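Local coordinates for nitronate monooxygenase family protein (Pseudomonas aeruginosa, PDB 4QIT), which uses flavin mononucleotide and molecular oxygen to carry out the oxidative denitrification of alkyl nitronates, with the toxin propionate 3-nitronate as its best substrate, at residues Ala273-Met278 with Ala329-Gln334; Arg190-Phe193 with Gly198-Ala201; Met290-Asp293 with Gly298-Pro301; Ala247-Pro252 with Glu262-Pro267; Ala206-Leu211 with Val219-Gly224. The protein carries 1 engineered substitution. All coordinates share one frame; numbering follows the deposited sequence.

Contact 1: residues Ala273-Met278 with Ala329-Gln334; sequences ALTVTM and AQWAGQ. With FMN (flavin mononucleotide), chain C; NIE (nitroethane), chain D.
The indole of Trp331 stands between Met278 and the bound nitroethane, so one flat side chain is both packing surface and wall of the nitroethane pocket. Nitroethane O5 lies over one face, modelled only 2.7 Å from Trp331 NE1, too short for an unbonded contact, so the exact placing of the nitro group is doubtful. It sits off the N-H direction. The other face is met near its rim by Ala329 CB, 3.4 Å above the plane. Met278 comes obliquely to the benzo end, its CG 3.6 Å from Trp331 CH2. With CG anti to the backbone N (chi1 -177°), the methionine reaches across before its bent chain carries SD to within 4.3 Å of Ala329 CB. A flexible thioether fits this uneven surface, and alanine is small enough to lie beneath a broad ring. Thr275 CG2 approaches the indole edge, while its OG1 accepts from Thr277 N in an ST turn at the end of strand 273-275. On the flavin side, C7M lies 3.3 Å from Trp331 CB. The indole thus probably offers the nitro group a flat, mostly carbon surface, while Ser189 N gives it a polar hold through a hydrogen bond.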
# COMPACT_ATOMS: atom_id res chain seq x y z
N ALA A 273 6.71 7.48 6.23
CA ALA A 273 7.28 6.17 6.52
C ALA A 273 6.62 5.57 7.74
O ALA A 273 6.00 6.29 8.54
CB ALA A 273 8.79 6.26 6.72
N LEU A 274 6.76 4.26 7.88
CA LEU A 274 6.28 3.55 9.06
C LEU A 274 7.39 3.44 10.09
O LEU A 274 8.56 3.25 9.75
CB LEU A 274 5.83 2.14 8.67
CG LEU A 274 4.60 2.10 7.77
CD1 LEU A 274 4.42 0.71 7.15
CD2 LEU A 274 3.39 2.47 8.59
N THR A 275 7.02 3.55 11.36
CA THR A 275 7.97 3.37 12.44
C THR A 275 7.31 2.65 13.61
O THR A 275 6.12 2.84 13.89
CB THR A 275 8.53 4.73 12.93
OG1 THR A 275 9.44 4.50 14.02
CG2 THR A 275 7.40 5.68 13.40
N VAL A 276 8.08 1.80 14.28
CA VAL A 276 7.63 1.22 15.54
C VAL A 276 8.35 1.83 16.73
O VAL A 276 7.98 1.57 17.87
CB VAL A 276 7.83 -0.32 15.60
CG1 VAL A 276 7.08 -1.00 14.48
CG2 VAL A 276 9.33 -0.68 15.59
N THR A 277 9.37 2.64 16.48
CA THR A 277 10.21 3.16 17.57
C THR A 277 9.62 4.39 18.27
O THR A 277 10.04 4.73 19.38
CB THR A 277 11.65 3.43 17.10
OG1 THR A 277 11.63 4.21 15.90
CG2 THR A 277 12.38 2.11 16.84
N MET A 278 8.66 5.04 17.63
CA MET A 278 7.96 6.16 18.25
C MET A 278 7.05 5.72 19.39
O MET A 278 7.08 6.29 20.48
CB MET A 278 7.14 6.91 17.18
CG MET A 278 6.41 8.16 17.69
SD MET A 278 7.40 9.67 17.65
CE MET A 278 7.57 9.89 15.88
N ALA A 329 5.66 13.77 16.90
CA ALA A 329 4.79 12.83 16.22
C ALA A 329 3.98 13.60 15.19
O ALA A 329 2.97 14.25 15.52
CB ALA A 329 3.88 12.11 17.21
N GLN A 330 4.42 13.56 13.94
CA GLN A 330 3.76 14.29 12.87
C GLN A 330 3.16 13.29 11.91
O GLN A 330 3.69 13.03 10.83
CB GLN A 330 4.76 15.25 12.20
CG GLN A 330 5.20 16.36 13.19
CD GLN A 330 6.43 17.13 12.76
OE1 GLN A 330 7.21 16.67 11.92
NE2 GLN A 330 6.63 18.31 13.35
N TRP A 331 2.05 12.70 12.33
CA TRP A 331 1.43 11.64 11.55
C TRP A 331 0.83 12.17 10.24
O TRP A 331 0.28 13.27 10.18
CB TRP A 331 0.35 10.94 12.38
CG TRP A 331 0.80 10.48 13.75
CD1 TRP A 331 0.25 10.85 14.94
CD2 TRP A 331 1.87 9.58 14.05
NE1 TRP A 331 0.92 10.22 15.98
CE2 TRP A 331 1.90 9.44 15.45
CE3 TRP A 331 2.79 8.88 13.27
CZ2 TRP A 331 2.84 8.62 16.09
CZ3 TRP A 331 3.72 8.07 13.91
CH2 TRP A 331 3.73 7.95 15.30
N ALA A 332 0.92 11.37 9.19
CA ALA A 332 0.42 11.74 7.88
C ALA A 332 0.32 10.51 7.00
O ALA A 332 1.18 9.63 7.07
CB ALA A 332 1.35 12.78 7.23
N GLY A 333 -0.73 10.46 6.18
CA GLY A 333 -0.94 9.38 5.22
C GLY A 333 -0.20 9.62 3.91
O GLY A 333 0.41 10.68 3.71
N GLN A 334 -0.29 8.65 3.01
CA GLN A 334 0.48 8.71 1.77
C GLN A 334 -0.07 9.72 0.77
O GLN A 334 0.56 9.98 -0.25
CB GLN A 334 0.62 7.31 1.15
CG GLN A 334 1.52 6.38 1.97
CD GLN A 334 1.68 5.02 1.33
OE1 GLN A 334 0.79 4.54 0.63
NE2 GLN A 334 2.84 4.40 1.54
N1 FMN C . -7.11 6.21 14.37
C2 FMN C . -7.65 5.84 15.60
O2 FMN C . -8.37 4.86 15.66
N3 FMN C . -7.41 6.57 16.74
C4 FMN C . -6.58 7.68 16.65
O4 FMN C . -6.33 8.36 17.64
C4A FMN C . -6.04 8.04 15.43
N5 FMN C . -5.23 9.14 15.39
C5A FMN C . -4.68 9.55 14.20
C6 FMN C . -3.87 10.68 14.20
C7 FMN C . -3.31 11.15 13.02
C7M FMN C . -2.47 12.39 13.10
C8 FMN C . -3.53 10.45 11.83
C8M FMN C . -2.91 10.93 10.55
C9 FMN C . -4.34 9.31 11.84
C9A FMN C . -4.93 8.85 13.02
N10 FMN C . -5.75 7.72 13.06
C10 FMN C . -6.30 7.32 14.28
C1' FMN C . -6.00 6.93 11.81
C2' FMN C . -7.28 7.34 11.09
O2' FMN C . -8.39 6.83 11.78
C3' FMN C . -7.31 6.77 9.68
O3' FMN C . -6.96 5.40 9.64
C4' FMN C . -6.30 7.53 8.85
O4' FMN C . -6.27 8.89 9.26
C5' FMN C . -6.72 7.47 7.39
O5' FMN C . -5.57 7.83 6.68
P FMN C . -5.41 9.27 6.02
O1P FMN C . -6.77 9.87 5.80
O2P FMN C . -4.63 9.07 4.76
O3P FMN C . -4.65 10.07 7.02
N3 NIE D . -2.12 7.76 16.01
C1 NIE D . -2.89 6.10 17.52
C2 NIE D . -2.55 7.56 17.34
O4 NIE D . -2.77 7.25 15.09
O5 NIE D . -0.83 8.13 15.78

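Contact 2: residues Arg190-Phe193 with Gly198-Ala201; sequences RGVF and GDAA
Arg190 and Asp199 form a side-on, two-nitrogen salt bridge within the loop between strand 188-189 and helix 204-212 of the TIM barrel. Arg190 NE donates to Asp199 OD2 at 2.6 Å and NH2 of the same arginine to OD1 at 2.9 Å, each oxygen using its syn lone pair. Guanidinium and carboxylate are nearly coplanar, 12° apart, which fixes the rotation of both groups. Arginine suits the place because it offers two parallel N-H bonds to the two oxygens of one acid. Its chain reaches them through a bend at chi3 (47°).

Asp199 OD1 has a second donor. Ala201 N meets it from above the carboxylate plane at 2.9 Å, completing an Asx turn, so the acid that binds the arginine also shapes its own backbone. Two donors on OD1 and one on OD2 should help to keep the group ionised. Gly198, just before the turn, has phi 103°, a conformation easily taken by glycine.

Outward from the charges, Val192 lies against the acid and the peptide before it. Nearby, Gly191 N donates to Gln182, an FMN-binding residue, and Ala201 O accepts from Gln334 of the second subunit, linking the loop to both cofactor site and dimer. The branches of Val192 divide the packing: CG1 lies 3.9 Å from Gly198 O, and CG2 3.6 Å from Asp199 OD1.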
# COMPACT_ATOMS: atom_id res chain seq x y z
N ARG A 190 -1.15 1.94 12.65
CA ARG A 190 -1.80 0.87 11.89
C ARG A 190 -2.75 0.08 12.78
O ARG A 190 -2.43 -0.25 13.92
CB ARG A 190 -0.77 -0.04 11.23
CG ARG A 190 -0.09 0.69 10.07
CD ARG A 190 0.61 -0.19 9.07
NE ARG A 190 -0.14 -1.36 8.60
CZ ARG A 190 -1.22 -1.36 7.82
NH1 ARG A 190 -1.78 -0.23 7.41
NH2 ARG A 190 -1.75 -2.52 7.45
N GLY A 191 -3.93 -0.24 12.25
CA GLY A 191 -4.95 -0.92 13.03
C GLY A 191 -4.76 -2.42 13.17
O GLY A 191 -5.70 -3.11 13.54
N VAL A 192 -3.56 -2.92 12.88
CA VAL A 192 -3.26 -4.35 12.95
C VAL A 192 -3.56 -4.92 14.34
O VAL A 192 -3.12 -4.36 15.35
CB VAL A 192 -1.79 -4.62 12.61
CG1 VAL A 192 -1.49 -6.12 12.72
CG2 VAL A 192 -1.44 -4.11 11.23
N PHE A 193 -4.33 -6.01 14.39
CA PHE A 193 -4.75 -6.57 15.68
C PHE A 193 -3.59 -7.19 16.45
O PHE A 193 -3.43 -6.94 17.65
CB PHE A 193 -5.84 -7.65 15.49
CG PHE A 193 -7.22 -7.11 15.19
CD1 PHE A 193 -7.42 -5.84 14.67
CD2 PHE A 193 -8.33 -7.92 15.41
CE1 PHE A 193 -8.71 -5.37 14.40
CE2 PHE A 193 -9.62 -7.46 15.14
CZ PHE A 193 -9.80 -6.18 14.63
N GLY A 198 2.87 -10.34 12.10
CA GLY A 198 3.25 -9.66 10.88
C GLY A 198 2.19 -8.66 10.45
O GLY A 198 1.21 -8.43 11.15
N ASP A 199 2.41 -8.05 9.28
CA ASP A 199 1.50 -7.05 8.74
C ASP A 199 1.36 -7.30 7.25
O ASP A 199 2.33 -7.12 6.51
CB ASP A 199 2.07 -5.65 8.98
CG ASP A 199 1.09 -4.53 8.66
OD1 ASP A 199 0.04 -4.77 8.02
OD2 ASP A 199 1.39 -3.38 9.05
N ALA A 200 0.17 -7.70 6.81
CA ALA A 200 -0.06 -7.95 5.38
C ALA A 200 0.10 -6.67 4.55
O ALA A 200 0.33 -6.73 3.34
CB ALA A 200 -1.43 -8.55 5.16
N ALA A 201 -0.05 -5.51 5.20
CA ALA A 201 0.17 -4.21 4.55
C ALA A 201 -0.56 -4.09 3.20
O ALA A 201 0.04 -3.83 2.15
CB ALA A 201 1.67 -3.96 4.39

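Contact 3: residues Met290-Asp293 with Gly298-Pro301; sequences MFFD and GVPP
Asp293, whose backbone faces Val299, uses its carboxylate oxygen OD1 to accept a hydrogen bond from the backbone N of Ala295, two residues on. Aspartate suits this place because its short side chain can bend back to the following peptides and help the chain turn. A few residues earlier, Met290 O takes a hydrogen bond from Thr277 OG1 and a weak one from Phe292 N at 3.5 Å, which ties the start of the loop to the segment 273-278.

Between the two segments the contact is light and mainly apolar. Val299 CG2 comes to 3.5 Å from the carbonyl oxygen Asp293 O, and the other branch, CG1, approaches the edge of the Phe292 ring, 4.4 Å from CE2. The two valine methyls thus bridge a peptide oxygen and an aromatic rim. Phe292 has its CG tucked between the backbone N and the carbonyl carbon (chi1 56°), which turns its ring toward Val299. Gly298, just before, has phi 99°, a value glycine adopts with ease as the chain reverses.

Val299 also touches Trp92 and Tyr95 on helix 86-101, and Pro300 follows it onto Tyr95. The stiff prolines suit an extended chain laid over that helix. What results is a modest surface contact, in which local turns shape the loop and a branched aliphatic residue joins it to helix 86-101, away from the flavin.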
# COMPACT_ATOMS: atom_id res chain seq x y z
N MET A 290 13.01 10.26 15.54
CA MET A 290 12.37 9.12 16.19
C MET A 290 12.13 7.93 15.27
O MET A 290 11.66 6.89 15.74
CB MET A 290 11.05 9.52 16.86
CG MET A 290 11.21 10.27 18.17
SD MET A 290 12.31 9.41 19.32
CE MET A 290 11.60 7.76 19.41
N PHE A 291 12.45 8.07 13.99
CA PHE A 291 12.23 6.99 13.02
C PHE A 291 13.54 6.27 12.76
O PHE A 291 14.25 6.58 11.80
CB PHE A 291 11.71 7.54 11.68
CG PHE A 291 10.26 7.98 11.69
CD1 PHE A 291 9.82 9.00 12.54
CD2 PHE A 291 9.37 7.45 10.77
CE1 PHE A 291 8.51 9.44 12.50
CE2 PHE A 291 8.05 7.88 10.72
CZ PHE A 291 7.62 8.88 11.59
N PHE A 292 13.88 5.30 13.60
CA PHE A 292 15.10 4.54 13.37
C PHE A 292 14.85 3.04 13.27
O PHE A 292 13.73 2.56 13.49
CB PHE A 292 16.18 4.88 14.40
CG PHE A 292 15.76 4.68 15.82
CD1 PHE A 292 15.16 5.71 16.53
CD2 PHE A 292 16.01 3.48 16.47
CE1 PHE A 292 14.78 5.54 17.85
CE2 PHE A 292 15.64 3.30 17.79
CZ PHE A 292 15.02 4.33 18.48
N ASP A 293 15.90 2.29 12.94
CA ASP A 293 15.78 0.85 12.75
C ASP A 293 15.87 0.13 14.09
O ASP A 293 16.93 0.12 14.73
CB ASP A 293 16.88 0.35 11.81
CG ASP A 293 16.64 -1.06 11.33
OD1 ASP A 293 15.76 -1.76 11.88
OD2 ASP A 293 17.34 -1.49 10.39
N GLY A 298 23.00 -2.92 18.38
CA GLY A 298 23.07 -2.06 19.54
C GLY A 298 21.72 -1.66 20.10
O GLY A 298 21.61 -1.26 21.26
N VAL A 299 20.68 -1.76 19.27
CA VAL A 299 19.33 -1.41 19.71
C VAL A 299 18.75 -2.54 20.56
O VAL A 299 18.58 -3.66 20.08
CB VAL A 299 18.39 -1.14 18.52
CG1 VAL A 299 17.00 -0.74 19.01
CG2 VAL A 299 18.97 -0.06 17.62
N PRO A 300 18.44 -2.24 21.84
CA PRO A 300 17.89 -3.28 22.72
C PRO A 300 16.45 -3.61 22.33
O PRO A 300 15.84 -2.87 21.56
CB PRO A 300 17.95 -2.62 24.10
CG PRO A 300 17.83 -1.15 23.82
CD PRO A 300 18.50 -0.92 22.50
N PRO A 301 15.92 -4.73 22.85
CA PRO A 301 14.55 -5.11 22.50
C PRO A 301 13.53 -4.04 22.86
O PRO A 301 13.63 -3.37 23.89
CB PRO A 301 14.31 -6.37 23.35
CG PRO A 301 15.67 -6.95 23.54
CD PRO A 301 16.58 -5.76 23.68

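Contact 4: residues Ala247-Pro252 with Glu262-Pro267; sequences AFVLCP and EALKGP
Val249 and Leu250 meet Leu264 where helix 246-249, the short helix following the eighth strand of the TIM barrel, lies beside the C-terminal end of helix 258-265. The tight part centres on one methyl. Leu264 CD2 reaches 3.7 Å from Val249 CG1 and 3.8 Å from Leu250 CG, so it is covered by two neighbouring residues of the other segment. Because Leu264 CG lies anti to its backbone N (chi1 -179°), the side chain extends across the gap between the helices. Leucine and valine suit this buried place, as their branches fill it without polar atoms.

Toward solvent the contact is just as close but more mixed, and less of it is enclosed. Leu250 lies across the aliphatic part of exposed Lys265, whose long chain can pack along its methylenes while the charged end goes elsewhere: NZ makes a salt bridge with Glu341. Gly266 then ends the helix ahead of Pro267.

The site is close by. Thr246, at the start of the short helix, binds FMN through OG1, and the Val249 side chain is about 5 Å from the cofactor at the nearest atoms. On the solvent side, Leu250 spreads both methyls over one carbon of the lysine: Lys265 CG is 3.7 Å from CD1 and 4.1 Å from CD2.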
# COMPACT_ATOMS: atom_id res chain seq x y z
N ALA A 247 -6.26 14.83 5.74
CA ALA A 247 -6.93 15.97 5.10
C ALA A 247 -7.40 17.04 6.09
O ALA A 247 -7.51 18.22 5.71
CB ALA A 247 -8.08 15.50 4.25
N PHE A 248 -7.66 16.65 7.34
CA PHE A 248 -8.20 17.58 8.34
C PHE A 248 -7.14 18.13 9.29
O PHE A 248 -7.45 18.98 10.12
CB PHE A 248 -9.37 16.97 9.12
CG PHE A 248 -10.62 16.82 8.30
CD1 PHE A 248 -11.52 17.87 8.18
CD2 PHE A 248 -10.88 15.64 7.61
CE1 PHE A 248 -12.67 17.76 7.42
CE2 PHE A 248 -12.03 15.51 6.85
CZ PHE A 248 -12.92 16.58 6.75
N VAL A 249 -5.91 17.65 9.18
CA VAL A 249 -4.85 18.06 10.11
C VAL A 249 -4.57 19.57 10.08
O VAL A 249 -4.41 20.20 11.12
CB VAL A 249 -3.55 17.26 9.89
CG1 VAL A 249 -2.42 17.83 10.72
CG2 VAL A 249 -3.79 15.78 10.25
N LEU A 250 -4.53 20.13 8.87
CA LEU A 250 -4.26 21.55 8.70
C LEU A 250 -5.44 22.48 9.00
O LEU A 250 -5.29 23.71 8.96
CB LEU A 250 -3.74 21.83 7.29
CG LEU A 250 -2.41 21.16 6.93
CD1 LEU A 250 -2.07 21.49 5.50
CD2 LEU A 250 -1.29 21.62 7.86
N CYS A 251 -6.61 21.91 9.29
CA CYS A 251 -7.76 22.74 9.65
C CYS A 251 -7.40 23.53 10.90
O CYS A 251 -6.73 23.03 11.79
CB CYS A 251 -9.00 21.89 9.94
SG CYS A 251 -9.63 21.02 8.50
N PRO A 252 -7.83 24.80 10.96
CA PRO A 252 -7.53 25.66 12.10
C PRO A 252 -8.14 25.13 13.40
O PRO A 252 -7.63 25.44 14.48
CB PRO A 252 -8.16 27.01 11.71
CG PRO A 252 -9.20 26.65 10.69
CD PRO A 252 -8.59 25.51 9.92
N GLU A 262 3.59 23.39 9.61
CA GLU A 262 4.70 23.73 8.72
C GLU A 262 5.29 22.49 8.03
O GLU A 262 5.55 22.51 6.83
CB GLU A 262 5.80 24.46 9.50
CG GLU A 262 7.11 24.60 8.77
CD GLU A 262 8.18 25.29 9.61
OE1 GLU A 262 8.47 24.82 10.73
OE2 GLU A 262 8.73 26.31 9.14
N ALA A 263 5.48 21.43 8.80
CA ALA A 263 6.00 20.16 8.29
C ALA A 263 5.11 19.60 7.19
O ALA A 263 5.59 19.20 6.12
CB ALA A 263 6.12 19.15 9.42
N LEU A 264 3.80 19.59 7.44
CA LEU A 264 2.85 18.98 6.52
C LEU A 264 2.64 19.85 5.27
O LEU A 264 2.36 19.33 4.19
CB LEU A 264 1.53 18.67 7.24
CG LEU A 264 0.41 18.01 6.45
CD1 LEU A 264 0.90 16.71 5.80
CD2 LEU A 264 -0.76 17.76 7.38
N LYS A 265 2.80 21.17 5.41
CA LYS A 265 2.68 22.06 4.26
C LYS A 265 3.91 22.08 3.34
O LYS A 265 3.79 22.39 2.16
CB LYS A 265 2.34 23.49 4.71
CG LYS A 265 0.88 23.65 5.09
CD LYS A 265 0.49 25.10 5.28
CE LYS A 265 0.93 25.63 6.63
NZ LYS A 265 0.33 26.96 6.92
N GLY A 266 5.08 21.72 3.87
CA GLY A 266 6.32 21.87 3.14
C GLY A 266 6.81 20.62 2.45
O GLY A 266 6.04 19.67 2.25
N PRO A 267 8.10 20.59 2.08
CA PRO A 267 8.64 19.50 1.26
C PRO A 267 8.68 18.14 1.97
O PRO A 267 8.74 17.12 1.30
CB PRO A 267 10.05 19.97 0.91
CG PRO A 267 10.40 20.99 1.96
CD PRO A 267 9.11 21.63 2.37

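Contact 5: residues Ala206-Leu211 with Val219-Gly224; sequences ALVRLL and VVAAGG. With FMN (flavin mononucleotide), chain C.
Helix 206-211 and strand 219-222, joined across Val208 and Ala221, run antiparallel with axes 9.0 Å apart and 176° between their directions. The closest side-chain meeting is Val208 CG2 against Ala221 CB, 3.6 Å apart. Val208 CG2 stands anti to its carbonyl carbon, while its second branch, CG1, turns to Val219 CG1 at 4.3 Å. One valine therefore spans two positions of the strand that face the helix. One turn further along the helix, Leu211 CB lies 3.9 Å from Val219 CG2. The residue types fit their roles: beta-branched Val219 suits a strand, and the small Ala221 lets the helix come near at its level. Leu207 and Leu211 also touch Ala181 on the neighbouring strand 178-182.

Beyond the strand the chain changes character. Gly223 and Gly224 have positive phi, which glycine accommodates readily, and they bring a backbone N-H to the cofactor: Gly224 N donates to FMN O2P at 2.8 Å in a nearly straight bond of 166°. The outer side of the helix faces the second subunit, where Arg209 forms a salt bridge with Asp227. Such a helix covering the next parallel strand, with a glycine-rich phosphate-binding turn at the strand's C-terminal end, is typical of the flavin-binding TIM barrel.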
# COMPACT_ATOMS: atom_id res chain seq x y z
N ALA A 206 -7.02 -2.34 -2.86
CA ALA A 206 -7.29 -3.77 -2.73
C ALA A 206 -8.17 -4.06 -1.51
O ALA A 206 -9.15 -4.82 -1.61
CB ALA A 206 -6.00 -4.58 -2.64
N LEU A 207 -7.84 -3.47 -0.37
CA LEU A 207 -8.57 -3.79 0.87
C LEU A 207 -10.05 -3.45 0.79
O LEU A 207 -10.90 -4.26 1.18
CB LEU A 207 -7.94 -3.10 2.08
CG LEU A 207 -8.56 -3.47 3.43
CD1 LEU A 207 -8.38 -4.96 3.76
CD2 LEU A 207 -7.99 -2.62 4.54
N VAL A 208 -10.37 -2.25 0.31
CA VAL A 208 -11.77 -1.84 0.22
C VAL A 208 -12.56 -2.76 -0.71
O VAL A 208 -13.67 -3.18 -0.37
CB VAL A 208 -11.89 -0.38 -0.24
CG1 VAL A 208 -13.35 0.01 -0.46
CG2 VAL A 208 -11.29 0.53 0.81
N ARG A 209 -11.98 -3.09 -1.86
CA ARG A 209 -12.65 -3.98 -2.80
C ARG A 209 -12.87 -5.36 -2.20
O ARG A 209 -13.94 -5.95 -2.36
CB ARG A 209 -11.86 -4.09 -4.10
CG ARG A 209 -12.62 -4.87 -5.16
CD ARG A 209 -13.60 -3.98 -5.94
NE ARG A 209 -14.56 -4.81 -6.66
CZ ARG A 209 -15.79 -5.06 -6.24
NH1 ARG A 209 -16.58 -5.84 -6.96
NH2 ARG A 209 -16.24 -4.54 -5.09
N LEU A 210 -11.86 -5.89 -1.52
CA LEU A 210 -11.96 -7.21 -0.90
C LEU A 210 -13.06 -7.26 0.15
O LEU A 210 -13.86 -8.20 0.20
CB LEU A 210 -10.63 -7.61 -0.27
CG LEU A 210 -9.48 -7.93 -1.24
CD1 LEU A 210 -8.14 -8.01 -0.53
CD2 LEU A 210 -9.76 -9.23 -2.01
N LEU A 211 -13.11 -6.25 1.00
CA LEU A 211 -14.11 -6.21 2.05
C LEU A 211 -15.52 -5.94 1.50
O LEU A 211 -16.48 -6.51 2.00
CB LEU A 211 -13.72 -5.18 3.12
CG LEU A 211 -12.87 -5.68 4.30
CD1 LEU A 211 -11.79 -6.71 3.92
CD2 LEU A 211 -12.30 -4.54 5.13
N VAL A 219 -18.62 -0.80 4.47
CA VAL A 219 -17.18 -0.59 4.52
C VAL A 219 -16.87 0.90 4.44
O VAL A 219 -17.28 1.57 3.49
CB VAL A 219 -16.48 -1.30 3.35
CG1 VAL A 219 -14.96 -1.04 3.38
CG2 VAL A 219 -16.75 -2.79 3.39
N VAL A 220 -16.15 1.41 5.44
CA VAL A 220 -15.70 2.80 5.43
C VAL A 220 -14.25 2.79 4.99
O VAL A 220 -13.40 2.22 5.68
CB VAL A 220 -15.80 3.45 6.84
CG1 VAL A 220 -15.36 4.90 6.80
CG2 VAL A 220 -17.24 3.35 7.37
N ALA A 221 -13.95 3.40 3.84
CA ALA A 221 -12.58 3.41 3.28
C ALA A 221 -11.71 4.42 4.02
O ALA A 221 -12.08 5.59 4.13
CB ALA A 221 -12.61 3.75 1.81
N ALA A 222 -10.53 3.99 4.49
CA ALA A 222 -9.62 4.88 5.21
C ALA A 222 -8.20 4.68 4.72
O ALA A 222 -7.66 3.57 4.75
CB ALA A 222 -9.69 4.63 6.71
N GLY A 223 -7.58 5.76 4.27
CA GLY A 223 -6.17 5.71 3.89
C GLY A 223 -5.89 6.29 2.52
O GLY A 223 -6.18 5.68 1.49
N GLY A 224 -5.32 7.49 2.53
CA GLY A 224 -4.87 8.12 1.30
C GLY A 224 -5.90 8.96 0.57
O GLY A 224 -5.61 9.51 -0.49
N1 FMN C . -7.11 6.21 14.37
C2 FMN C . -7.65 5.84 15.60
O2 FMN C . -8.37 4.86 15.66
N3 FMN C . -7.41 6.57 16.74
C4 FMN C . -6.58 7.68 16.65
O4 FMN C . -6.33 8.36 17.64
C4A FMN C . -6.04 8.04 15.43
N5 FMN C . -5.23 9.14 15.39
C5A FMN C . -4.68 9.55 14.20
C6 FMN C . -3.87 10.68 14.20
C7 FMN C . -3.31 11.15 13.02
C7M FMN C . -2.47 12.39 13.10
C8 FMN C . -3.53 10.45 11.83
C8M FMN C . -2.91 10.93 10.55
C9 FMN C . -4.34 9.31 11.84
C9A FMN C . -4.93 8.85 13.02
N10 FMN C . -5.75 7.72 13.06
C10 FMN C . -6.30 7.32 14.28
C1' FMN C . -6.00 6.93 11.81
C2' FMN C . -7.28 7.34 11.09
O2' FMN C . -8.39 6.83 11.78
C3' FMN C . -7.31 6.77 9.68
O3' FMN C . -6.96 5.40 9.64
C4' FMN C . -6.30 7.53 8.85
O4' FMN C . -6.27 8.89 9.26
C5' FMN C . -6.72 7.47 7.39
O5' FMN C . -5.57 7.83 6.68
P FMN C . -5.41 9.27 6.02
O1P FMN C . -6.77 9.87 5.80
O2P FMN C . -4.63 9.07 4.76
O3P FMN C . -4.65 10.07 7.02

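Overall arrangement
From the N terminus, contact 2 closes a short loop after strand 188-189. Contact 5 packs helix 204-212 on the next barrel strand, 219-222, and contact 4 joins the two helices after strand 241-244. Contact 1 closes a longer excursion, from strand 273-275 back to the flavin, and contact 3 is nested inside it; the others follow in series, and none cross. Contact 1 is the hub: Leu274 packs on Arg190 of contact 2, Thr277 bonds to Met290 of contact 3, and Gln330 touches Ala263 of contact 4. Within the chain contact 5 does not touch contact 1, but both touch FMN. Contacts 1, 2 and 5 reach the second subunit, Gln334 of one copy meeting Ala201 of the other.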